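Local coordinates for protein heme oxygenase 1 (Synechocystis sp., PDB 1WE1) that probably catalyses the oxygen-dependent opening of the heme ring to biliverdin, releasing iron and carbon monoxide, a key step toward the chromophores of photosynthetic antennae, at residues G12-V26 with A192-L206. Numbering follows the deposited sequence.
Sequences GTKKSHSMAENVGFV and ANDAFAMNMKMFNEL. With HEM (protoporphyrin IX containing Fe), chain H.
Phe196 packs against the backbone of His17, its CE2 3.4 Å from His17 CA, where two nearly parallel helices of the all-helical heme oxygenase fold meet beside the cofactor. Helix 14-21 is the proximal helix: His17 NE2 binds the heme iron at 2.0 Å, while ND1 donates to the anti side of Glu21 OE2, which, with the iron bond, helps hold the imidazole's rotation. The His17 ring and that of Phe196 meet rim to rim, planes at 58°, and heme methyl CMB lies over one face of the phenyl. This is the tight, buried side. Farther along, Phe203 CD2 touches Val26 CG2 at 3.6 Å, Ala20 CB, Asn199 CB and Phe203 CE2 lie against the heme vinyl carbon CBB, and the bent Met200 chain brings SD within 3.6 Å of Ala20 N.

The Asn193 end is polar and water-lined but well gripped. With CG beside its backbone N (chi1 -78°), Asn193 carries its amide across to segment 12-26: ND2 donates to Gly12 O at 3.2 Å, from above that carbonyl's plane, and OD1 lies 2.8 Å from Ser16 OG. A leucine in its place would probably leave Gly12 O, Ser16 OG and the water on OD1 without these amide partners. That water also accepts from Ser16 N. The contact loosens on its exposed side, where Met19 CB reaches Met200 SD and Asn204 OD1 lies 3.4 Å from Val23 CG1.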
ATOM      1  N   GLY A  12       7.820  11.744  11.257  1.00 52.56           N
ATOM      2  CA  GLY A  12       7.290  12.647  10.244  1.00 51.28           C
ATOM      3  C   GLY A  12       5.949  12.322   9.600  1.00 50.36           C
ATOM      4  O   GLY A  12       5.301  13.213   9.052  1.00 50.63           O
ATOM      5  N   THR A  13       5.532  11.060   9.649  1.00 49.02           N
ATOM      6  CA  THR A  13       4.254  10.662   9.065  1.00 46.98           C
ATOM      7  C   THR A  13       3.244  10.316  10.155  1.00 47.93           C
ATOM      8  O   THR A  13       2.192   9.745   9.879  1.00 48.10           O
ATOM      9  CB  THR A  13       4.410   9.441   8.122  1.00 44.20           C
ATOM     10  OG1 THR A  13       5.029   8.355   8.821  1.00 43.91           O
ATOM     11  CG2 THR A  13       5.256   9.799   6.929  1.00 41.73           C
ATOM     12  N   LYS A  14       3.569  10.656  11.396  1.00 48.35           N
ATOM     13  CA  LYS A  14       2.679  10.379  12.518  1.00 49.11           C
ATOM     14  C   LYS A  14       1.282  10.928  12.226  1.00 50.01           C
ATOM     15  O   LYS A  14       0.306  10.186  12.227  1.00 51.60           O
ATOM     16  CB  LYS A  14       3.237  11.000  13.800  1.00 48.23           C
ATOM     17  N   LYS A  15       1.198  12.228  11.971  1.00 50.01           N
ATOM     18  CA  LYS A  15      -0.072  12.886  11.675  1.00 50.34           C
ATOM     19  C   LYS A  15      -0.834  12.215  10.523  1.00 49.90           C
ATOM     20  O   LYS A  15      -1.981  11.807  10.683  1.00 48.73           O
ATOM     21  CB  LYS A  15       0.188  14.346  11.320  1.00 52.78           C
ATOM     22  CG  LYS A  15      -1.047  15.144  10.955  1.00 56.40           C
ATOM     23  CD  LYS A  15      -1.880  15.433  12.184  1.00 60.28           C
ATOM     24  CE  LYS A  15      -3.053  16.339  11.865  1.00 61.32           C
ATOM     25  NZ  LYS A  15      -3.830  16.638  13.103  1.00 62.54           N
ATOM     26  N   SER A  16      -0.193  12.109   9.364  1.00 47.54           N
ATOM     27  CA  SER A  16      -0.830  11.506   8.206  1.00 46.68           C
ATOM     28  C   SER A  16      -1.419  10.129   8.450  1.00 46.88           C
ATOM     29  O   SER A  16      -2.542   9.863   8.045  1.00 47.66           O
ATOM     30  CB  SER A  16       0.146  11.430   7.037  1.00 46.83           C
ATOM     31  OG  SER A  16       0.283  12.692   6.415  1.00 47.46           O
ATOM     32  N   HIS A  17      -0.667   9.248   9.097  1.00 46.78           N
ATOM     33  CA  HIS A  17      -1.157   7.904   9.375  1.00 46.01           C
ATOM     34  C   HIS A  17      -2.423   7.993  10.215  1.00 46.40           C
ATOM     35  O   HIS A  17      -3.348   7.193  10.061  1.00 47.61           O
ATOM     36  CB  HIS A  17      -0.098   7.095  10.116  1.00 44.90           C
ATOM     37  CG  HIS A  17      -0.392   5.630  10.182  1.00 43.08           C
ATOM     38  ND1 HIS A  17      -1.349   5.099  11.020  1.00 39.65           N
ATOM     39  CD2 HIS A  17       0.177   4.579   9.544  1.00 41.77           C
ATOM     40  CE1 HIS A  17      -1.346   3.782  10.903  1.00 41.23           C
ATOM     41  NE2 HIS A  17      -0.429   3.441  10.015  1.00 42.68           N
ATOM     42  N   SER A  18      -2.455   8.976  11.102  1.00 46.64           N
ATOM     43  CA  SER A  18      -3.607   9.202  11.961  1.00 47.16           C
ATOM     44  C   SER A  18      -4.838   9.605  11.122  1.00 47.05           C
ATOM     45  O   SER A  18      -5.948   9.135  11.378  1.00 44.95           O
ATOM     46  CB  SER A  18      -3.274  10.289  12.985  1.00 46.87           C
ATOM     47  OG  SER A  18      -4.457  10.844  13.531  1.00 53.41           O
ATOM     48  N   MET A  19      -4.639  10.466  10.124  1.00 46.50           N
ATOM     49  CA  MET A  19      -5.736  10.891   9.259  1.00 47.61           C
ATOM     50  C   MET A  19      -6.205   9.702   8.425  1.00 47.60           C
ATOM     51  O   MET A  19      -7.387   9.559   8.125  1.00 47.57           O
ATOM     52  CB  MET A  19      -5.284  12.007   8.326  1.00 48.16           C
ATOM     53  CG  MET A  19      -5.038  13.338   9.003  1.00 51.41           C
ATOM     54  SD  MET A  19      -3.996  14.392   7.949  1.00 56.81           S
ATOM     55  CE  MET A  19      -5.131  14.797   6.582  1.00 54.79           C
ATOM     56  N   ALA A  20      -5.263   8.848   8.055  1.00 46.93           N
ATOM     57  CA  ALA A  20      -5.574   7.665   7.268  1.00 47.37           C
ATOM     58  C   ALA A  20      -6.590   6.785   8.009  1.00 48.40           C
ATOM     59  O   ALA A  20      -7.591   6.349   7.440  1.00 47.89           O
ATOM     60  CB  ALA A  20      -4.298   6.884   7.001  1.00 42.27           C
ATOM     61  N   GLU A  21      -6.329   6.545   9.288  1.00 49.99           N
ATOM     62  CA  GLU A  21      -7.200   5.716  10.106  1.00 50.98           C
ATOM     63  C   GLU A  21      -8.591   6.316  10.273  1.00 50.03           C
ATOM     64  O   GLU A  21      -9.549   5.596  10.537  1.00 51.60           O
ATOM     65  CB  GLU A  21      -6.588   5.519  11.494  1.00 53.56           C
ATOM     66  CG  GLU A  21      -5.259   4.787  11.540  1.00 56.72           C
ATOM     67  CD  GLU A  21      -4.537   5.036  12.856  1.00 60.63           C
ATOM     68  OE1 GLU A  21      -5.164   4.857  13.925  1.00 61.40           O
ATOM     69  OE2 GLU A  21      -3.344   5.420  12.827  1.00 62.81           O
ATOM     70  N   ASN A  22      -8.703   7.630  10.118  1.00 49.27           N
ATOM     71  CA  ASN A  22      -9.979   8.311  10.301  1.00 47.77           C
ATOM     72  C   ASN A  22     -10.839   8.542   9.060  1.00 47.24           C
ATOM     73  O   ASN A  22     -11.916   9.126   9.151  1.00 46.51           O
ATOM     74  CB  ASN A  22      -9.750   9.635  11.011  1.00 49.44           C
ATOM     75  CG  ASN A  22      -9.344   9.450  12.454  1.00 51.93           C
ATOM     76  OD1 ASN A  22      -9.911   8.613  13.164  1.00 53.68           O
ATOM     77  ND2 ASN A  22      -8.369  10.237  12.906  1.00 51.34           N
ATOM     78  N   VAL A  23     -10.360   8.106   7.903  1.00 45.52           N
ATOM     79  CA  VAL A  23     -11.129   8.248   6.682  1.00 42.95           C
ATOM     80  C   VAL A  23     -12.396   7.404   6.860  1.00 41.62           C
ATOM     81  O   VAL A  23     -12.335   6.316   7.434  1.00 41.38           O
ATOM     82  CB  VAL A  23     -10.329   7.719   5.487  1.00 43.42           C
ATOM     83  CG1 VAL A  23     -11.205   7.672   4.243  1.00 42.50           C
ATOM     84  CG2 VAL A  23      -9.107   8.594   5.268  1.00 42.07           C
ATOM     85  N   GLY A  24     -13.532   7.912   6.383  1.00 39.35           N
ATOM     86  CA  GLY A  24     -14.789   7.188   6.498  1.00 37.73           C
ATOM     87  C   GLY A  24     -14.688   5.728   6.086  1.00 36.81           C
ATOM     88  O   GLY A  24     -15.001   4.824   6.859  1.00 36.37           O
ATOM     89  N   PHE A  25     -14.241   5.493   4.859  1.00 35.98           N
ATOM     90  CA  PHE A  25     -14.085   4.138   4.351  1.00 35.13           C
ATOM     91  C   PHE A  25     -13.298   3.269   5.344  1.00 35.69           C
ATOM     92  O   PHE A  25     -13.725   2.152   5.678  1.00 33.21           O
ATOM     93  CB  PHE A  25     -13.351   4.175   3.010  1.00 35.07           C
ATOM     94  CG  PHE A  25     -13.163   2.826   2.384  1.00 36.13           C
ATOM     95  CD1 PHE A  25     -14.132   2.297   1.525  1.00 36.45           C
ATOM     96  CD2 PHE A  25     -12.033   2.065   2.674  1.00 35.77           C
ATOM     97  CE1 PHE A  25     -13.976   1.018   0.961  1.00 33.94           C
ATOM     98  CE2 PHE A  25     -11.868   0.786   2.120  1.00 35.89           C
ATOM     99  CZ  PHE A  25     -12.846   0.265   1.262  1.00 35.26           C
ATOM    100  N   VAL A  26     -12.153   3.789   5.807  1.00 36.48           N
ATOM    101  CA  VAL A  26     -11.287   3.073   6.747  1.00 34.23           C
ATOM    102  C   VAL A  26     -11.957   2.822   8.084  1.00 34.59           C
ATOM    103  O   VAL A  26     -11.873   1.717   8.625  1.00 33.28           O
ATOM    104  CB  VAL A  26      -9.952   3.823   6.972  1.00 35.95           C
ATOM    105  CG1 VAL A  26      -9.213   3.261   8.200  1.00 30.53           C
ATOM    106  CG2 VAL A  26      -9.082   3.672   5.729  1.00 33.57           C
ATOM    107  N   ALA A 192       6.730  11.211   1.445  1.00 47.36           N
ATOM    108  CA  ALA A 192       6.000  10.170   2.148  1.00 47.27           C
ATOM    109  C   ALA A 192       4.601  10.678   2.527  1.00 47.55           C
ATOM    110  O   ALA A 192       3.605   9.974   2.342  1.00 46.05           O
ATOM    111  CB  ALA A 192       6.765   9.748   3.390  1.00 45.06           C
ATOM    112  N   ASN A 193       4.532  11.893   3.062  1.00 47.50           N
ATOM    113  CA  ASN A 193       3.249  12.472   3.432  1.00 49.53           C
ATOM    114  C   ASN A 193       2.397  12.673   2.173  1.00 50.25           C
ATOM    115  O   ASN A 193       1.161  12.715   2.238  1.00 48.54           O
ATOM    116  CB  ASN A 193       3.449  13.805   4.165  1.00 51.20           C
ATOM    117  CG  ASN A 193       3.848  13.616   5.618  1.00 54.03           C
ATOM    118  OD1 ASN A 193       3.052  13.146   6.436  1.00 53.45           O
ATOM    119  ND2 ASN A 193       5.087  13.972   5.947  1.00 54.39           N
ATOM    120  N   ASP A 194       3.062  12.793   1.028  1.00 50.02           N
ATOM    121  CA  ASP A 194       2.352  12.951  -0.235  1.00 51.60           C
ATOM    122  C   ASP A 194       1.694  11.613  -0.582  1.00 50.01           C
ATOM    123  O   ASP A 194       0.504  11.561  -0.903  1.00 49.65           O
ATOM    124  CB  ASP A 194       3.315  13.354  -1.362  1.00 55.61           C
ATOM    125  CG  ASP A 194       3.486  14.859  -1.488  1.00 59.64           C
ATOM    126  OD1 ASP A 194       3.871  15.512  -0.496  1.00 63.65           O
ATOM    127  OD2 ASP A 194       3.237  15.395  -2.591  1.00 64.23           O
ATOM    128  N   ALA A 195       2.479  10.538  -0.510  1.00 45.93           N
ATOM    129  CA  ALA A 195       1.980   9.205  -0.813  1.00 44.38           C
ATOM    130  C   ALA A 195       0.796   8.863   0.081  1.00 42.61           C
ATOM    131  O   ALA A 195      -0.199   8.324  -0.389  1.00 42.93           O
ATOM    132  CB  ALA A 195       3.083   8.175  -0.639  1.00 45.01           C
ATOM    133  N   PHE A 196       0.896   9.174   1.366  1.00 39.49           N
ATOM    134  CA  PHE A 196      -0.209   8.890   2.264  1.00 40.10           C
ATOM    135  C   PHE A 196      -1.482   9.526   1.714  1.00 40.72           C
ATOM    136  O   PHE A 196      -2.532   8.885   1.655  1.00 40.85           O
ATOM    137  CB  PHE A 196       0.046   9.455   3.664  1.00 37.35           C
ATOM    138  CG  PHE A 196       0.643   8.475   4.618  1.00 37.87           C
ATOM    139  CD1 PHE A 196       2.003   8.178   4.580  1.00 39.08           C
ATOM    140  CD2 PHE A 196      -0.146   7.856   5.580  1.00 38.02           C
ATOM    141  CE1 PHE A 196       2.562   7.282   5.488  1.00 38.00           C
ATOM    142  CE2 PHE A 196       0.407   6.957   6.489  1.00 37.73           C
ATOM    143  CZ  PHE A 196       1.763   6.673   6.439  1.00 37.21           C
ATOM    144  N   ALA A 197      -1.385  10.791   1.320  1.00 39.93           N
ATOM    145  CA  ALA A 197      -2.538  11.501   0.801  1.00 40.26           C
ATOM    146  C   ALA A 197      -3.089  10.782  -0.426  1.00 41.13           C
ATOM    147  O   ALA A 197      -4.299  10.720  -0.620  1.00 42.49           O
ATOM    148  CB  ALA A 197      -2.161  12.926   0.453  1.00 37.45           C
ATOM    149  N   MET A 198      -2.206  10.232  -1.247  1.00 40.57           N
ATOM    150  CA  MET A 198      -2.642   9.526  -2.442  1.00 41.86           C
ATOM    151  C   MET A 198      -3.387   8.222  -2.131  1.00 42.31           C
ATOM    152  O   MET A 198      -4.259   7.795  -2.887  1.00 39.73           O
ATOM    153  CB  MET A 198      -1.447   9.264  -3.346  1.00 42.16           C
ATOM    154  CG  MET A 198      -0.891  10.544  -3.909  1.00 46.07           C
ATOM    155  SD  MET A 198       0.397  10.305  -5.126  1.00 51.62           S
ATOM    156  CE  MET A 198       1.874  10.268  -4.061  1.00 50.84           C
ATOM    157  N   ASN A 199      -3.037   7.593  -1.015  1.00 41.72           N
ATOM    158  CA  ASN A 199      -3.704   6.373  -0.602  1.00 42.39           C
ATOM    159  C   ASN A 199      -5.070   6.793  -0.096  1.00 42.48           C
ATOM    160  O   ASN A 199      -6.091   6.191  -0.423  1.00 43.14           O
ATOM    161  CB  ASN A 199      -2.915   5.690   0.516  1.00 40.85           C
ATOM    162  CG  ASN A 199      -1.759   4.892  -0.011  1.00 40.07           C
ATOM    163  OD1 ASN A 199      -1.935   3.772  -0.464  1.00 43.56           O
ATOM    164  ND2 ASN A 199      -0.572   5.471   0.016  1.00 40.96           N
ATOM    165  N   MET A 200      -5.075   7.855   0.696  1.00 42.27           N
ATOM    166  CA  MET A 200      -6.298   8.365   1.263  1.00 41.56           C
ATOM    167  C   MET A 200      -7.297   8.780   0.192  1.00 43.23           C
ATOM    168  O   MET A 200      -8.504   8.633   0.381  1.00 44.05           O
ATOM    169  CB  MET A 200      -5.987   9.534   2.191  1.00 40.51           C
ATOM    170  CG  MET A 200      -5.208   9.131   3.427  1.00 39.50           C
ATOM    171  SD  MET A 200      -5.332  10.341   4.756  1.00 40.26           S
ATOM    172  CE  MET A 200      -3.821  11.311   4.489  1.00 37.51           C
ATOM    173  N   LYS A 201      -6.813   9.278  -0.941  1.00 43.77           N
ATOM    174  CA  LYS A 201      -7.729   9.688  -1.990  1.00 44.05           C
ATOM    175  C   LYS A 201      -8.391   8.468  -2.644  1.00 43.34           C
ATOM    176  O   LYS A 201      -9.552   8.529  -3.058  1.00 41.37           O
ATOM    177  CB  LYS A 201      -7.013  10.558  -3.030  1.00 46.53           C
ATOM    178  CG  LYS A 201      -8.004  11.328  -3.892  1.00 51.41           C
ATOM    179  CD  LYS A 201      -7.374  12.465  -4.676  1.00 56.30           C
ATOM    180  CE  LYS A 201      -8.446  13.196  -5.491  1.00 56.81           C
ATOM    181  NZ  LYS A 201      -7.976  14.513  -6.022  1.00 59.79           N
ATOM    182  N   MET A 202      -7.662   7.358  -2.733  1.00 42.43           N
ATOM    183  CA  MET A 202      -8.236   6.145  -3.300  1.00 40.40           C
ATOM    184  C   MET A 202      -9.377   5.653  -2.391  1.00 40.63           C
ATOM    185  O   MET A 202     -10.427   5.215  -2.876  1.00 38.89           O
ATOM    186  CB  MET A 202      -7.170   5.058  -3.442  1.00 37.11           C
ATOM    187  CG  MET A 202      -6.167   5.333  -4.545  1.00 38.28           C
ATOM    188  SD  MET A 202      -5.011   3.971  -4.899  1.00 43.45           S
ATOM    189  CE  MET A 202      -4.115   3.862  -3.340  1.00 40.78           C
ATOM    190  N   PHE A 203      -9.170   5.743  -1.076  1.00 40.48           N
ATOM    191  CA  PHE A 203     -10.172   5.313  -0.102  1.00 40.44           C
ATOM    192  C   PHE A 203     -11.435   6.156  -0.208  1.00 42.77           C
ATOM    193  O   PHE A 203     -12.552   5.628  -0.203  1.00 42.91           O
ATOM    194  CB  PHE A 203      -9.652   5.433   1.330  1.00 39.24           C
ATOM    195  CG  PHE A 203      -8.444   4.593   1.628  1.00 38.68           C
ATOM    196  CD1 PHE A 203      -8.186   3.424   0.920  1.00 38.90           C
ATOM    197  CD2 PHE A 203      -7.588   4.951   2.673  1.00 39.58           C
ATOM    198  CE1 PHE A 203      -7.088   2.615   1.250  1.00 41.43           C
ATOM    199  CE2 PHE A 203      -6.484   4.155   3.018  1.00 39.09           C
ATOM    200  CZ  PHE A 203      -6.231   2.984   2.309  1.00 40.12           C
ATOM    201  N   ASN A 204     -11.259   7.471  -0.277  1.00 44.09           N
ATOM    202  CA  ASN A 204     -12.395   8.379  -0.387  1.00 44.97           C
ATOM    203  C   ASN A 204     -13.223   8.109  -1.655  1.00 44.66           C
ATOM    204  O   ASN A 204     -14.443   8.288  -1.652  1.00 44.09           O
ATOM    205  CB  ASN A 204     -11.917   9.833  -0.361  1.00 45.05           C
ATOM    206  CG  ASN A 204     -11.520  10.285   1.028  1.00 47.21           C
ATOM    207  OD1 ASN A 204     -12.238  10.035   2.002  1.00 47.17           O
ATOM    208  ND2 ASN A 204     -10.379  10.966   1.131  1.00 48.82           N
ATOM    209  N   GLU A 205     -12.557   7.675  -2.726  1.00 43.08           N
ATOM    210  CA  GLU A 205     -13.233   7.355  -3.983  1.00 43.47           C
ATOM    211  C   GLU A 205     -14.226   6.213  -3.781  1.00 43.39           C
ATOM    212  O   GLU A 205     -15.170   6.045  -4.555  1.00 44.20           O
ATOM    213  CB  GLU A 205     -12.231   6.908  -5.047  1.00 41.26           C
ATOM    214  CG  GLU A 205     -11.648   7.994  -5.900  1.00 44.18           C
ATOM    215  CD  GLU A 205     -10.677   7.436  -6.925  1.00 47.95           C
ATOM    216  OE1 GLU A 205     -10.285   8.177  -7.851  1.00 49.29           O
ATOM    217  OE2 GLU A 205     -10.295   6.249  -6.795  1.00 49.12           O
ATOM    218  N   LEU A 206     -14.008   5.420  -2.744  1.00 40.79           N
ATOM    219  CA  LEU A 206     -14.881   4.298  -2.508  1.00 39.60           C
ATOM    220  C   LEU A 206     -15.988   4.567  -1.521  1.00 39.04           C
ATOM    221  O   LEU A 206     -16.830   3.708  -1.313  1.00 39.50           O
ATOM    222  CB  LEU A 206     -14.061   3.095  -2.054  1.00 38.87           C
ATOM    223  CG  LEU A 206     -13.445   2.205  -3.137  1.00 39.67           C
ATOM    224  CD1 LEU A 206     -13.364   2.930  -4.479  1.00 42.78           C
ATOM    225  CD2 LEU A 206     -12.082   1.752  -2.670  1.00 38.06           C
TER
HETATM  226  CHA HEM H 300       2.647   1.422  10.774  1.00 50.55           C
HETATM  227  CHB HEM H 300       1.609   2.884   6.282  1.00 46.77           C
HETATM  228  CHC HEM H 300      -3.089   2.692   7.485  1.00 48.70           C
HETATM  229  CHD HEM H 300      -1.944  -0.136  11.187  1.00 51.06           C
HETATM  230  C1A HEM H 300       2.818   1.973   9.486  1.00 48.65           C
HETATM  231  C2A HEM H 300       4.069   2.419   8.894  1.00 48.54           C
HETATM  232  C3A HEM H 300       3.769   2.878   7.642  1.00 48.00           C
HETATM  233  C4A HEM H 300       2.329   2.641   7.453  1.00 47.97           C
HETATM  234  CMA HEM H 300       4.681   3.485   6.619  1.00 44.47           C
HETATM  235  CAA HEM H 300       5.445   2.323   9.535  1.00 46.32           C
HETATM  236  CBA HEM H 300       5.749   3.379  10.625  1.00 46.58           C
HETATM  237  CGA HEM H 300       7.044   3.283  11.193  1.00 47.74           C
HETATM  238  O1A HEM H 300       7.917   4.131  10.756  1.00 46.01           O
HETATM  239  O2A HEM H 300       7.357   2.438  12.056  1.00 47.50           O
HETATM  240  C1B HEM H 300       0.211   3.001   6.216  1.00 46.77           C
HETATM  241  C2B HEM H 300      -0.524   3.578   5.092  1.00 46.22           C
HETATM  242  C3B HEM H 300      -1.849   3.471   5.403  1.00 47.44           C
HETATM  243  C4B HEM H 300      -1.908   2.903   6.749  1.00 46.89           C
HETATM  244  CMB HEM H 300       0.119   4.137   3.848  1.00 44.17           C
HETATM  245  CAB HEM H 300      -3.062   3.797   4.552  1.00 45.90           C
HETATM  246  CBB HEM H 300      -3.207   5.300   4.196  1.00 47.21           C
HETATM  247  C1C HEM H 300      -3.211   1.835   8.549  1.00 49.09           C
HETATM  248  C2C HEM H 300      -4.459   1.308   9.080  1.00 51.87           C
HETATM  249  C3C HEM H 300      -4.128   0.718  10.246  1.00 52.66           C
HETATM  250  C4C HEM H 300      -2.688   0.605  10.277  1.00 50.91           C
HETATM  251  CMC HEM H 300      -5.811   1.434   8.403  1.00 48.94           C
HETATM  252  CAC HEM H 300      -5.079   0.265  11.356  1.00 52.37           C
HETATM  253  CBC HEM H 300      -5.523  -1.210  11.142  1.00 54.90           C
HETATM  254  C1D HEM H 300      -0.554   0.013  11.414  1.00 53.11           C
HETATM  255  C2D HEM H 300       0.166  -0.603  12.526  1.00 52.48           C
HETATM  256  C3D HEM H 300       1.457  -0.206  12.386  1.00 53.72           C
HETATM  257  C4D HEM H 300       1.511   0.705  11.216  1.00 50.68           C
HETATM  258  CMD HEM H 300      -0.496  -1.464  13.554  1.00 50.54           C
HETATM  259  CAD HEM H 300       2.676  -0.556  13.206  1.00 56.87           C
HETATM  260  CBD HEM H 300       2.994   0.541  14.318  1.00 62.38           C
HETATM  261  CGD HEM H 300       4.272   0.379  14.903  1.00 67.00           C
HETATM  262  O1D HEM H 300       5.293   0.102  14.168  1.00 70.02           O
HETATM  263  O2D HEM H 300       4.427   0.512  16.151  1.00 67.47           O
HETATM  264  NA  HEM H 300       1.773   2.134   8.608  1.00 49.14           N
HETATM  265  NB  HEM H 300      -0.642   2.585   7.213  1.00 46.81           N
HETATM  266  NC  HEM H 300      -2.112   1.350   9.281  1.00 50.37           N
HETATM  267  ND  HEM H 300       0.303   0.767  10.615  1.00 50.15           N
HETATM  268 FE   HEM H 300      -0.160   1.718   8.945  1.00 47.18          FE
HETATM  269  O   HOH W   1      -0.768  13.135   4.185  1.00 32.85           O
HETATM  270  O   HOH W   2       2.348  13.742   9.247  1.00 46.14           O
HETATM  271  O   HOH W   3     -14.347   7.552   3.164  1.00 31.11           O
HETATM  272  O   HOH W   4       0.102   0.176   8.054  1.00 47.27           O